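Local coordinates for 2-Keto-3-deoxy-(6-phospho-)gluconate aldolase (Thermoproteus tenax, PDB 2R91), which is an aldolase of the dihydrodipicolinate synthetase family, folds as a TIM barrel and assembles from four protein chains, at residues A[92-98]-A[123-129]; A[114-118]-A[145-149]; A[237-242]-A[262-266]; A[245-250]-A[273-277]. One frame throughout, in Å; residues are numbered along the deposited sequence.

Contact 1: residues A[92-98]-A[123-129]. With SO4 (sulfate ion), chain E.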
loop_
_atom_site.group_PDB
_atom_site.type_symbol
_atom_site.label_atom_id
_atom_site.label_comp_id
_atom_site.label_asym_id
_atom_site.label_seq_id
_atom_site.Cartn_x
_atom_site.Cartn_y
_atom_site.Cartn_z
ATOM N N GLU A 92 -34.055 -8.899 -9.072
ATOM C CA GLU A 92 -33.617 -10.115 -9.709
ATOM C C GLU A 92 -32.441 -10.745 -8.954
ATOM O O GLU A 92 -32.174 -11.946 -9.063
ATOM C CB GLU A 92 -33.355 -9.880 -11.205
ATOM C CG GLU A 92 -32.018 -9.350 -11.572
ATOM C CD GLU A 92 -31.817 -9.312 -13.110
ATOM O OE1 GLU A 92 -32.798 -9.095 -13.866
ATOM O OE2 GLU A 92 -30.657 -9.482 -13.533
ATOM N N ALA A 93 -31.761 -9.939 -8.144
ATOM C CA ALA A 93 -30.645 -10.439 -7.349
ATOM C C ALA A 93 -30.395 -9.467 -6.197
ATOM O O ALA A 93 -30.866 -8.339 -6.235
ATOM C CB ALA A 93 -29.357 -10.574 -8.222
ATOM N N VAL A 94 -29.663 -9.901 -5.182
ATOM C CA VAL A 94 -29.121 -8.936 -4.207
ATOM C C VAL A 94 -27.600 -9.014 -4.257
ATOM O O VAL A 94 -27.058 -10.033 -4.668
ATOM C CB VAL A 94 -29.580 -9.229 -2.764
ATOM C CG1 VAL A 94 -31.118 -8.961 -2.630
ATOM C CG2 VAL A 94 -29.239 -10.661 -2.371
ATOM N N ALA A 95 -26.919 -7.944 -3.836
ATOM C CA ALA A 95 -25.460 -7.940 -3.792
ATOM C C ALA A 95 -25.037 -7.463 -2.423
ATOM O O ALA A 95 -25.797 -6.766 -1.753
ATOM C CB ALA A 95 -24.889 -7.014 -4.871
ATOM N N SER A 96 -23.826 -7.806 -2.007
ATOM C CA SER A 96 -23.265 -7.203 -0.794
ATOM C C SER A 96 -21.768 -6.954 -0.901
ATOM O O SER A 96 -21.014 -7.809 -1.384
ATOM C CB SER A 96 -23.541 -8.062 0.478
ATOM O OG SER A 96 -23.154 -7.328 1.635
ATOM N N LEU A 97 -21.351 -5.779 -0.444
ATOM C CA LEU A 97 -19.975 -5.564 -0.047
ATOM C C LEU A 97 -19.647 -6.619 0.994
ATOM O O LEU A 97 -20.538 -7.056 1.739
ATOM C CB LEU A 97 -19.840 -4.182 0.603
ATOM C CG LEU A 97 -20.092 -2.955 -0.290
ATOM C CD1 LEU A 97 -20.311 -1.679 0.529
ATOM C CD2 LEU A 97 -18.898 -2.734 -1.259
ATOM N N PRO A 98 -18.350 -6.998 1.095
ATOM C CA PRO A 98 -17.910 -7.710 2.283
ATOM C C PRO A 98 -18.009 -6.757 3.488
ATOM O O PRO A 98 -17.993 -5.548 3.320
ATOM C CB PRO A 98 -16.412 -7.967 2.017
ATOM C CG PRO A 98 -16.211 -7.767 0.490
ATOM C CD PRO A 98 -17.251 -6.719 0.141
ATOM N N ILE A 123 -33.252 -15.866 -4.593
ATOM C CA ILE A 123 -32.642 -15.186 -5.738
ATOM C C ILE A 123 -31.100 -15.193 -5.579
ATOM O O ILE A 123 -30.595 -15.382 -4.480
ATOM C CB ILE A 123 -33.202 -13.754 -5.924
ATOM C CG1 ILE A 123 -32.998 -12.901 -4.650
ATOM C CG2 ILE A 123 -34.681 -13.800 -6.323
ATOM C CD1 ILE A 123 -33.369 -11.428 -4.860
ATOM N N PRO A 124 -30.356 -15.019 -6.686
ATOM C CA PRO A 124 -28.887 -15.034 -6.665
ATOM C C PRO A 124 -28.306 -13.952 -5.740
ATOM O O PRO A 124 -28.830 -12.834 -5.683
ATOM C CB PRO A 124 -28.511 -14.708 -8.113
ATOM C CG PRO A 124 -29.714 -15.108 -8.921
ATOM C CD PRO A 124 -30.889 -14.783 -8.039
ATOM N N VAL A 125 -27.269 -14.315 -5.007
ATOM C CA VAL A 125 -26.501 -13.362 -4.217
ATOM C C VAL A 125 -25.174 -13.049 -4.942
ATOM O O VAL A 125 -24.438 -13.969 -5.313
ATOM C CB VAL A 125 -26.213 -13.924 -2.807
ATOM C CG1 VAL A 125 -25.210 -13.038 -2.042
ATOM C CG2 VAL A 125 -27.538 -14.067 -2.014
ATOM N N PHE A 126 -24.904 -11.758 -5.151
ATOM C CA PHE A 126 -23.666 -11.285 -5.817
ATOM C C PHE A 126 -22.675 -10.812 -4.793
ATOM O O PHE A 126 -23.048 -10.136 -3.807
ATOM C CB PHE A 126 -23.960 -10.078 -6.724
ATOM C CG PHE A 126 -24.546 -10.426 -8.073
ATOM C CD1 PHE A 126 -25.523 -11.402 -8.210
ATOM C CD2 PHE A 126 -24.125 -9.753 -9.201
ATOM C CE1 PHE A 126 -26.060 -11.702 -9.466
ATOM C CE2 PHE A 126 -24.667 -10.048 -10.466
ATOM C CZ PHE A 126 -25.627 -10.997 -10.594
ATOM N N LEU A 127 -21.402 -11.120 -5.016
ATOM C CA LEU A 127 -20.354 -10.439 -4.286
ATOM C C LEU A 127 -20.128 -9.073 -4.942
ATOM O O LEU A 127 -19.998 -8.976 -6.161
ATOM C CB LEU A 127 -19.077 -11.286 -4.275
ATOM C CG LEU A 127 -17.782 -10.526 -3.930
ATOM C CD1 LEU A 127 -17.695 -10.067 -2.470
ATOM C CD2 LEU A 127 -16.555 -11.374 -4.348
ATOM N N TYR A 128 -20.142 -8.009 -4.147
ATOM C CA TYR A 128 -19.775 -6.680 -4.619
ATOM C C TYR A 128 -18.443 -6.354 -3.952
ATOM O O TYR A 128 -18.381 -6.003 -2.759
ATOM C CB TYR A 128 -20.874 -5.648 -4.276
ATOM C CG TYR A 128 -20.550 -4.172 -4.524
ATOM C CD1 TYR A 128 -19.616 -3.764 -5.507
ATOM C CD2 TYR A 128 -21.213 -3.186 -3.810
ATOM C CE1 TYR A 128 -19.338 -2.401 -5.706
ATOM C CE2 TYR A 128 -20.951 -1.842 -3.997
ATOM C CZ TYR A 128 -20.031 -1.442 -4.952
ATOM O OH TYR A 128 -19.819 -0.094 -5.097
ATOM N N ASN A 129 -17.375 -6.500 -4.735
ATOM C CA ASN A 129 -16.012 -6.378 -4.261
ATOM C C ASN A 129 -15.485 -4.986 -4.640
ATOM O O ASN A 129 -15.675 -4.532 -5.767
ATOM C CB ASN A 129 -15.172 -7.514 -4.896
ATOM C CG ASN A 129 -13.777 -7.656 -4.283
ATOM O OD1 ASN A 129 -12.755 -7.507 -4.977
ATOM N ND2 ASN A 129 -13.727 -7.988 -3.018
HETATM S S SO4 E . -19.780 1.757 -7.794
HETATM O O1 SO4 E . -18.955 0.631 -7.281
HETATM O O2 SO4 E . -19.798 1.557 -9.263
HETATM O O3 SO4 E . -21.086 1.959 -7.191
HETATM O O4 SO4 E . -19.142 3.070 -7.521
#

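Contact 2: residues A[114-118]-A[145-149]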
loop_
_atom_site.group_PDB
_atom_site.type_symbol
_atom_site.label_atom_id
_atom_site.label_comp_id
_atom_site.label_asym_id
_atom_site.label_seq_id
_atom_site.Cartn_x
_atom_site.Cartn_y
_atom_site.Cartn_z
ATOM N N PHE A 114 -21.545 -13.867 4.382
ATOM C CA PHE A 114 -22.061 -14.211 3.049
ATOM C C PHE A 114 -22.921 -15.457 3.065
ATOM O O PHE A 114 -23.942 -15.482 2.426
ATOM C CB PHE A 114 -20.925 -14.326 1.994
ATOM C CG PHE A 114 -20.404 -12.973 1.535
ATOM C CD1 PHE A 114 -21.114 -12.223 0.620
ATOM C CD2 PHE A 114 -19.204 -12.476 2.017
ATOM C CE1 PHE A 114 -20.668 -10.968 0.191
ATOM C CE2 PHE A 114 -18.746 -11.226 1.608
ATOM C CZ PHE A 114 -19.487 -10.468 0.675
ATOM N N ARG A 115 -22.546 -16.473 3.824
ATOM C CA ARG A 115 -23.382 -17.688 3.837
ATOM C C ARG A 115 -24.768 -17.439 4.448
ATOM O O ARG A 115 -25.779 -17.925 3.944
ATOM C CB ARG A 115 -22.646 -18.824 4.528
ATOM C CG ARG A 115 -21.525 -19.338 3.630
ATOM C CD ARG A 115 -20.560 -20.194 4.376
ATOM N NE ARG A 115 -19.508 -20.715 3.504
ATOM C CZ ARG A 115 -18.386 -21.278 3.947
ATOM N NH1 ARG A 115 -18.164 -21.366 5.260
ATOM N NH2 ARG A 115 -17.482 -21.753 3.088
ATOM N N ASP A 116 -24.822 -16.633 5.499
ATOM C CA ASP A 116 -26.104 -16.228 6.052
ATOM C C ASP A 116 -26.978 -15.474 5.050
ATOM O O ASP A 116 -28.201 -15.635 5.002
ATOM C CB ASP A 116 -25.888 -15.365 7.281
ATOM C CG ASP A 116 -25.543 -16.180 8.498
ATOM O OD1 ASP A 116 -25.450 -17.426 8.380
ATOM O OD2 ASP A 116 -25.344 -15.574 9.563
ATOM N N LEU A 117 -26.357 -14.615 4.249
ATOM C CA LEU A 117 -27.101 -13.918 3.214
ATOM C C LEU A 117 -27.674 -14.886 2.181
ATOM O O LEU A 117 -28.857 -14.792 1.792
ATOM C CB LEU A 117 -26.159 -12.941 2.515
ATOM C CG LEU A 117 -26.603 -11.519 2.262
ATOM C CD1 LEU A 117 -27.438 -10.962 3.440
ATOM C CD2 LEU A 117 -25.333 -10.661 2.000
ATOM N N CYS A 118 -26.840 -15.805 1.711
ATOM C CA CYS A 118 -27.306 -16.812 0.745
ATOM C C CYS A 118 -28.470 -17.660 1.287
ATOM O O CYS A 118 -29.375 -18.031 0.536
ATOM C CB CYS A 118 -26.156 -17.730 0.309
ATOM S SG CYS A 118 -24.851 -16.905 -0.713
ATOM N N GLU A 145 -14.690 -20.401 -2.566
ATOM C CA GLU A 145 -14.645 -21.016 -1.211
ATOM C C GLU A 145 -15.902 -20.717 -0.378
ATOM O O GLU A 145 -16.224 -21.480 0.548
ATOM C CB GLU A 145 -13.354 -20.613 -0.425
ATOM C CG GLU A 145 -12.035 -21.387 -0.837
ATOM C CD GLU A 145 -10.632 -20.745 -0.431
ATOM O OE1 GLU A 145 -10.442 -19.487 -0.343
ATOM O OE2 GLU A 145 -9.668 -21.533 -0.250
ATOM N N LEU A 146 -16.621 -19.633 -0.696
ATOM C CA LEU A 146 -17.867 -19.306 0.015
ATOM C C LEU A 146 -18.971 -20.277 -0.340
ATOM O O LEU A 146 -19.838 -20.576 0.488
ATOM C CB LEU A 146 -18.342 -17.878 -0.274
ATOM C CG LEU A 146 -17.454 -16.747 0.211
ATOM C CD1 LEU A 146 -18.003 -15.397 -0.296
ATOM C CD2 LEU A 146 -17.343 -16.762 1.751
ATOM N N GLY A 147 -18.948 -20.756 -1.579
ATOM C CA GLY A 147 -19.863 -21.814 -2.025
ATOM C C GLY A 147 -21.286 -21.449 -2.448
ATOM O O GLY A 147 -22.118 -22.345 -2.628
ATOM N N CYS A 148 -21.600 -20.162 -2.590
ATOM C CA CYS A 148 -22.978 -19.769 -2.907
ATOM C C CYS A 148 -23.098 -18.486 -3.758
ATOM O O CYS A 148 -24.201 -17.982 -4.009
ATOM C CB CYS A 148 -23.806 -19.626 -1.621
ATOM S SG CYS A 148 -23.256 -18.277 -0.550
ATOM N N ILE A 149 -21.968 -17.968 -4.205
ATOM C CA ILE A 149 -21.951 -16.712 -4.948
ATOM C C ILE A 149 -22.321 -17.007 -6.390
ATOM O O ILE A 149 -21.750 -17.907 -6.989
ATOM C CB ILE A 149 -20.531 -16.078 -4.871
ATOM C CG1 ILE A 149 -20.157 -15.716 -3.406
ATOM C CG2 ILE A 149 -20.419 -14.865 -5.777
ATOM C CD1 ILE A 149 -21.152 -14.796 -2.714
#

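Contact 3: residues A[237-242]-A[262-266]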
loop_
_atom_site.group_PDB
_atom_site.type_symbol
_atom_site.label_atom_id
_atom_site.label_comp_id
_atom_site.label_asym_id
_atom_site.label_seq_id
_atom_site.Cartn_x
_atom_site.Cartn_y
_atom_site.Cartn_z
ATOM N N ILE A 237 -12.820 17.503 -8.151
ATOM C CA ILE A 237 -13.651 18.217 -7.151
ATOM C C ILE A 237 -14.438 17.361 -6.165
ATOM O O ILE A 237 -15.245 17.895 -5.397
ATOM C CB ILE A 237 -14.682 19.160 -7.785
ATOM C CG1 ILE A 237 -15.467 18.409 -8.864
ATOM C CG2 ILE A 237 -14.050 20.474 -8.260
ATOM C CD1 ILE A 237 -16.530 19.219 -9.423
ATOM N N GLY A 238 -14.249 16.046 -6.192
ATOM C CA GLY A 238 -15.021 15.174 -5.310
ATOM C C GLY A 238 -15.957 14.357 -6.188
ATOM O O GLY A 238 -17.082 14.775 -6.475
ATOM N N TYR A 239 -15.491 13.185 -6.609
ATOM C CA TYR A 239 -16.177 12.429 -7.651
ATOM C C TYR A 239 -17.630 12.119 -7.282
ATOM O O TYR A 239 -18.530 12.311 -8.089
ATOM C CB TYR A 239 -15.444 11.123 -7.970
ATOM C CG TYR A 239 -16.081 10.478 -9.172
ATOM C CD1 TYR A 239 -15.921 11.044 -10.426
ATOM C CD2 TYR A 239 -16.899 9.339 -9.045
ATOM C CE1 TYR A 239 -16.528 10.508 -11.547
ATOM C CE2 TYR A 239 -17.506 8.777 -10.164
ATOM C CZ TYR A 239 -17.311 9.376 -11.414
ATOM O OH TYR A 239 -17.903 8.868 -12.529
ATOM N N ALA A 240 -17.847 11.639 -6.061
ATOM C CA ALA A 240 -19.191 11.121 -5.659
ATOM C C ALA A 240 -20.248 12.216 -5.740
ATOM O O ALA A 240 -21.343 12.006 -6.283
ATOM C CB ALA A 240 -19.122 10.504 -4.239
ATOM N N ALA A 241 -19.899 13.419 -5.283
ATOM C CA ALA A 241 -20.781 14.592 -5.473
ATOM C C ALA A 241 -20.885 15.067 -6.927
ATOM O O ALA A 241 -21.953 15.510 -7.395
ATOM C CB ALA A 241 -20.348 15.743 -4.566
ATOM N N ALA A 242 -19.776 14.989 -7.660
ATOM C CA ALA A 242 -19.750 15.450 -9.044
ATOM C C ALA A 242 -20.651 14.629 -9.982
ATOM O O ALA A 242 -21.185 15.162 -10.958
ATOM C CB ALA A 242 -18.247 15.492 -9.588
ATOM N N VAL A 262 -20.759 13.265 2.290
ATOM C CA VAL A 262 -20.697 13.488 0.854
ATOM C C VAL A 262 -21.498 14.759 0.524
ATOM O O VAL A 262 -22.593 14.695 -0.036
ATOM C CB VAL A 262 -21.181 12.265 0.075
ATOM C CG1 VAL A 262 -20.817 12.407 -1.427
ATOM C CG2 VAL A 262 -20.612 10.948 0.697
ATOM N N TYR A 263 -20.997 15.919 0.947
ATOM C CA TYR A 263 -21.746 17.159 0.731
ATOM C C TYR A 263 -21.900 17.463 -0.749
ATOM O O TYR A 263 -20.979 17.210 -1.525
ATOM C CB TYR A 263 -21.071 18.349 1.423
ATOM C CG TYR A 263 -20.942 18.125 2.905
ATOM C CD1 TYR A 263 -22.031 18.395 3.771
ATOM C CD2 TYR A 263 -19.769 17.625 3.451
ATOM C CE1 TYR A 263 -21.937 18.170 5.132
ATOM C CE2 TYR A 263 -19.670 17.405 4.832
ATOM C CZ TYR A 263 -20.773 17.688 5.649
ATOM O OH TYR A 263 -20.686 17.458 6.987
ATOM N N PRO A 264 -23.080 17.991 -1.149
ATOM C CA PRO A 264 -23.311 18.474 -2.495
ATOM C C PRO A 264 -22.207 19.449 -2.922
ATOM O O PRO A 264 -21.612 20.139 -2.064
ATOM C CB PRO A 264 -24.649 19.219 -2.362
ATOM C CG PRO A 264 -25.357 18.495 -1.272
ATOM C CD PRO A 264 -24.275 18.168 -0.291
ATOM N N LEU A 265 -21.925 19.481 -4.221
ATOM C CA LEU A 265 -21.013 20.480 -4.792
ATOM C C LEU A 265 -21.605 21.846 -4.566
ATOM O O LEU A 265 -22.836 22.029 -4.642
ATOM C CB LEU A 265 -20.866 20.307 -6.307
ATOM C CG LEU A 265 -20.180 19.048 -6.853
ATOM C CD1 LEU A 265 -19.930 19.204 -8.363
ATOM C CD2 LEU A 265 -18.867 18.745 -6.091
ATOM N N ASP A 266 -20.732 22.810 -4.312
ATOM C CA ASP A 266 -21.166 24.179 -4.150
ATOM C C ASP A 266 -21.270 24.861 -5.522
ATOM O O ASP A 266 -20.930 24.273 -6.542
ATOM C CB ASP A 266 -20.330 24.943 -3.087
ATOM C CG ASP A 266 -18.873 25.195 -3.486
ATOM O OD1 ASP A 266 -18.567 25.320 -4.686
ATOM O OD2 ASP A 266 -18.022 25.291 -2.570
HETATM O O HOH W 1 -23.338 17.490 -5.858
#

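Contact 4: residues A[245-250]-A[273-277]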
loop_
_atom_site.group_PDB
_atom_site.type_symbol
_atom_site.label_atom_id
_atom_site.label_comp_id
_atom_site.label_asym_id
_atom_site.label_seq_id
_atom_site.Cartn_x
_atom_site.Cartn_y
_atom_site.Cartn_z
ATOM N N GLU A 245 -23.880 16.366 -10.645
ATOM C CA GLU A 245 -23.779 17.508 -11.562
ATOM C C GLU A 245 -23.538 17.051 -13.004
ATOM O O GLU A 245 -24.082 17.653 -13.947
ATOM C CB GLU A 245 -22.723 18.530 -11.078
ATOM C CG GLU A 245 -22.552 19.773 -11.973
ATOM C CD GLU A 245 -23.810 20.651 -12.001
ATOM O OE1 GLU A 245 -24.660 20.503 -11.112
ATOM O OE2 GLU A 245 -23.946 21.471 -12.925
ATOM N N LEU A 246 -22.743 15.986 -13.185
ATOM C CA LEU A 246 -22.552 15.399 -14.514
ATOM C C LEU A 246 -23.885 14.927 -15.136
ATOM O O LEU A 246 -24.122 15.098 -16.339
ATOM C CB LEU A 246 -21.526 14.259 -14.486
ATOM C CG LEU A 246 -20.083 14.676 -14.136
ATOM C CD1 LEU A 246 -19.194 13.454 -14.028
ATOM C CD2 LEU A 246 -19.514 15.676 -15.197
ATOM N N VAL A 247 -24.750 14.309 -14.331
ATOM C CA VAL A 247 -26.103 13.995 -14.826
ATOM C C VAL A 247 -26.824 15.258 -15.311
ATOM O O VAL A 247 -27.395 15.270 -16.408
ATOM C CB VAL A 247 -26.974 13.285 -13.747
ATOM C CG1 VAL A 247 -28.438 13.017 -14.275
ATOM C CG2 VAL A 247 -26.306 11.988 -13.308
ATOM N N GLU A 248 -26.821 16.321 -14.511
ATOM C CA GLU A 248 -27.494 17.558 -14.950
ATOM C C GLU A 248 -26.874 18.073 -16.256
ATOM O O GLU A 248 -27.579 18.393 -17.223
ATOM C CB GLU A 248 -27.428 18.640 -13.857
ATOM C CG GLU A 248 -27.987 18.123 -12.540
ATOM C CD GLU A 248 -28.641 19.172 -11.660
ATOM O OE1 GLU A 248 -28.632 20.393 -12.021
ATOM O OE2 GLU A 248 -29.180 18.754 -10.600
ATOM N N ILE A 249 -25.543 18.145 -16.278
ATOM C CA ILE A 249 -24.822 18.612 -17.477
ATOM C C ILE A 249 -25.163 17.842 -18.752
ATOM O O ILE A 249 -25.532 18.434 -19.769
ATOM C CB ILE A 249 -23.296 18.567 -17.265
ATOM C CG1 ILE A 249 -22.881 19.630 -16.239
ATOM C CG2 ILE A 249 -22.547 18.786 -18.623
ATOM C CD1 ILE A 249 -21.420 19.461 -15.712
ATOM N N PHE A 250 -25.053 16.522 -18.707
ATOM C CA PHE A 250 -25.182 15.736 -19.911
ATOM C C PHE A 250 -26.612 15.282 -20.231
ATOM O O PHE A 250 -26.924 14.984 -21.401
ATOM C CB PHE A 250 -24.273 14.520 -19.840
ATOM C CG PHE A 250 -22.798 14.849 -19.958
ATOM C CD1 PHE A 250 -22.244 15.211 -21.187
ATOM C CD2 PHE A 250 -21.972 14.769 -18.862
ATOM C CE1 PHE A 250 -20.870 15.503 -21.301
ATOM C CE2 PHE A 250 -20.602 15.061 -18.972
ATOM C CZ PHE A 250 -20.066 15.436 -20.178
ATOM N N LEU A 273 -16.864 22.633 -12.984
ATOM C CA LEU A 273 -17.028 21.356 -13.670
ATOM C C LEU A 273 -17.698 21.499 -15.015
ATOM O O LEU A 273 -17.312 20.831 -15.964
ATOM C CB LEU A 273 -17.847 20.375 -12.785
ATOM C CG LEU A 273 -17.986 18.943 -13.289
ATOM C CD1 LEU A 273 -16.610 18.254 -13.391
ATOM C CD2 LEU A 273 -18.990 18.167 -12.351
ATOM N N ARG A 274 -18.712 22.354 -15.106
ATOM C CA ARG A 274 -19.416 22.548 -16.375
ATOM C C ARG A 274 -18.431 23.004 -17.458
ATOM O O ARG A 274 -18.470 22.512 -18.580
ATOM C CB ARG A 274 -20.534 23.583 -16.258
ATOM C CG ARG A 274 -21.721 23.185 -15.372
ATOM C CD ARG A 274 -22.539 24.454 -15.001
ATOM N NE ARG A 274 -23.504 24.212 -13.926
ATOM C CZ ARG A 274 -23.924 25.136 -13.063
ATOM N NH1 ARG A 274 -23.431 26.381 -13.110
ATOM N NH2 ARG A 274 -24.836 24.801 -12.133
ATOM N N ALA A 275 -17.531 23.912 -17.101
ATOM C CA ALA A 275 -16.523 24.403 -18.060
ATOM C C ALA A 275 -15.476 23.322 -18.348
ATOM O O ALA A 275 -15.003 23.155 -19.484
ATOM C CB ALA A 275 -15.846 25.660 -17.505
ATOM N N ALA A 276 -15.117 22.573 -17.313
ATOM C CA ALA A 276 -14.120 21.509 -17.452
ATOM C C ALA A 276 -14.509 20.430 -18.452
ATOM O O ALA A 276 -13.641 19.850 -19.110
ATOM C CB ALA A 276 -13.808 20.893 -16.114
ATOM N N VAL A 277 -15.801 20.154 -18.597
ATOM C CA VAL A 277 -16.199 19.059 -19.486
ATOM C C VAL A 277 -16.825 19.566 -20.797
ATOM O O VAL A 277 -17.269 18.772 -21.621
ATOM C CB VAL A 277 -17.187 18.063 -18.782
ATOM C CG1 VAL A 277 -16.572 17.503 -17.482
ATOM C CG2 VAL A 277 -18.570 18.730 -18.523
#

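Contact 1: residues A[92-98]-A[123-129]
Leu97 lays its CD2 methyl over one face of the Tyr128 ring, offset toward the rim, and this CH-pi contact brings Leu97 CD2 to 3.5 Å from Tyr128 CD2. The two side chains run alongside each other in the same direction. Tyr128 reaches forward with CG anti to the backbone N (chi1 171°), which carries its hydroxyl to a sulfate ion, probably from the crystallisation liquor. The Tyr128 OH to sulfate O1 bond is modelled at 2.5 Å, a doubtful length. Thr41 also bonds this hydroxyl, while Thr42, Lys153 and Thr155 hold the sulfate.

Before Leu97 and Tyr128 in the chain, strands 93-96 and 125-129 are parallel neighbours in the TIM barrel, joined through helix 107-120 as a right-handed beta-alpha-beta crossover. Val94 and Ser96 each use both N and O, bonding Pro124 O, Phe126 N, Phe126 O and Tyr128 N in turn; Phe126 N lies 2.8 Å from Val94 O.

Val94, Ser96, Val125 and Leu127 face outward to the helices. Here Val94 CG2 meets Val125 CG2 at 3.8 Å, and the Val94 and Ile123 side chains cross at about a right angle, with Val94 CG1 4.0 Å from Ile123 CD1. Ala95 and Phe126 turn into the barrel, their CB atoms 3.7 Å apart. Phe126 CE1 comes obliquely to 3.7 Å from Ala93 CB, and Ile68 packs against both residues.

Contact 2: residues A[114-118]-A[145-149]
The backbones draw closest at Cys118 and Cys148, whose CA atoms are 6.4 Å apart, where helix 107-120 passes the turn after helix 140-146, a turn made by Gly147 with a positive phi of 82°. A disulfide closes this gap: Cys118 SG and Cys148 SG are 2.1 Å apart, with a right-handed chi3 of 74°. Cys118 holds its sulfur beside its own backbone N, whereas that of Cys148 sits between N and the carbonyl carbon.

One helical turn earlier, Arg115 stretches out from CG to NE and presents the edge of its guanidinium to backbone carbonyls at the C-terminal end of helix 140-146. Its NE gives a nearly straight bond (177°) to Leu146 O at 3.0 Å, with the acceptor in the guanidinium plane; NH2 makes a weak, bent one to Glu145 O at 2.8 Å. On the buried side, Leu146 CD1 comes obliquely to 3.9 Å from Phe114 CB, and Ile149 CD1 lies 4.2 Å from Phe114 CD1. Phe114 continues inward onto Leu127 of the barrel.

Covalent and polar links therefore sit side by side over an apolar floor: the disulfide limits how far the two elements can part, and the arginine's positive charge probably suits the partly negative C-terminal end of the helix.

Contact 3: residues A[237-242]-A[262-266]
In the helical region that follows the TIM barrel strands, Ala241 on the opening turn of helix 239-251 meets the loop 262-266 that leads into helix 267-276. The helix starts directly after Gly238, which breaks it from helix 217-237 and has a phi of 112°, a conformation suited to glycine.

Leu265 is the main side chain that the loop sends into the junction. With CG beside the backbone N (chi1 -67°), it points its branched end at the start of the helix and the residue before Gly238: Leu265 CD2 meets Ala241 CB at 3.7 Å, and the side chains of Leu265 and Ile237 cross at about a right angle, with Leu265 CD1 3.6 Å from Ile237 CD1. The same CD1 methyl lies 3.8 Å from Ala242 CA. At the other end of the loop, Val262 sends CG1 to within 3.8 Å of Ala240 CB. The small Ala241 side chain lets the loop backbone come close, with its CB 3.4 Å from Tyr263 O.

The loop also reaches a second subunit: Gln109 of that subunit bonds Tyr263 O, Arg108 of that subunit bonds Pro264 O, and its Lys112 makes a cation-pi contact with the Tyr263 ring. Between the two segments, a bridging water donates to Ala241 O at 2.9 Å and accepts from Leu265 N at 2.9 Å.

Contact 4: residues A[245-250]-A[273-277]
Leu246 and Leu273 cross at about a right angle at the apolar centre, with Leu246 CD2 3.8 Å from Leu273 CD2. The same leucine methyl of helix 239-251 also faces Val277, four residues on from Leu273, where Val277 CG1 is 4.1 Å from Leu246 CD2. Ile249 and Val277 reach toward each other tip to tip, their CG2 atoms 4.0 Å apart. Phe250 comes in obliquely, its CZ 4.0 Å from Val277 CG2, while Ile249 CG2 rests over the centre of one face of the phenylalanine ring. Two helices of the region outside the barrel are thus packed together, and helix 217-237 continues the apolar layer through Ile230, Ala234 and Ile237.

Further out, Ile249 CD1 touches the backbone of the partner helix, 3.7 Å from Arg274 CA. Glu245 and Leu273 slide past each other in opposite directions, and a bend at chi2 (65°) turns the Glu245 carboxylate to the polar edge. There the extended Arg274 crosses it, and Arg274 NE donates to Glu245 OE2 at 3.0 Å. The planes of carboxylate and guanidinium stand 60° apart, and the NE approaches on the anti side, 32° out of the carboxylate plane.

This salt bridge therefore rests on one N-H and one oxygen, without flat two-bond pairing. It joins a buried carboxylate to an exposed arginine, whose charge would be expected to stabilise the ionised form of Glu245.

In the fold
The four contacts form two pairs on opposite sides of the chain's centre. Contacts 1 and 2, with centres about 10 Å apart, share the packing of helix 107-120 on the barrel: Leu117 CD2 lies 3.5 Å from Ser96 CB, and Phe114 CZ 3.6 Å from Leu127 CD1. Contacts 3 and 4, about 12 Å between centres, both use helix 239-251, and Leu265 CD1 reaches Glu245 CB at 4.0 Å. Centres of contacts 1 and 3 are about 27 Å apart. The sulfate belongs to contact 1, at the end of Tyr128. Within the assembly, the helix of contact 2 approaches the contact 3 loop of a second subunit, where Asp116 packs on Tyr263 of that subunit.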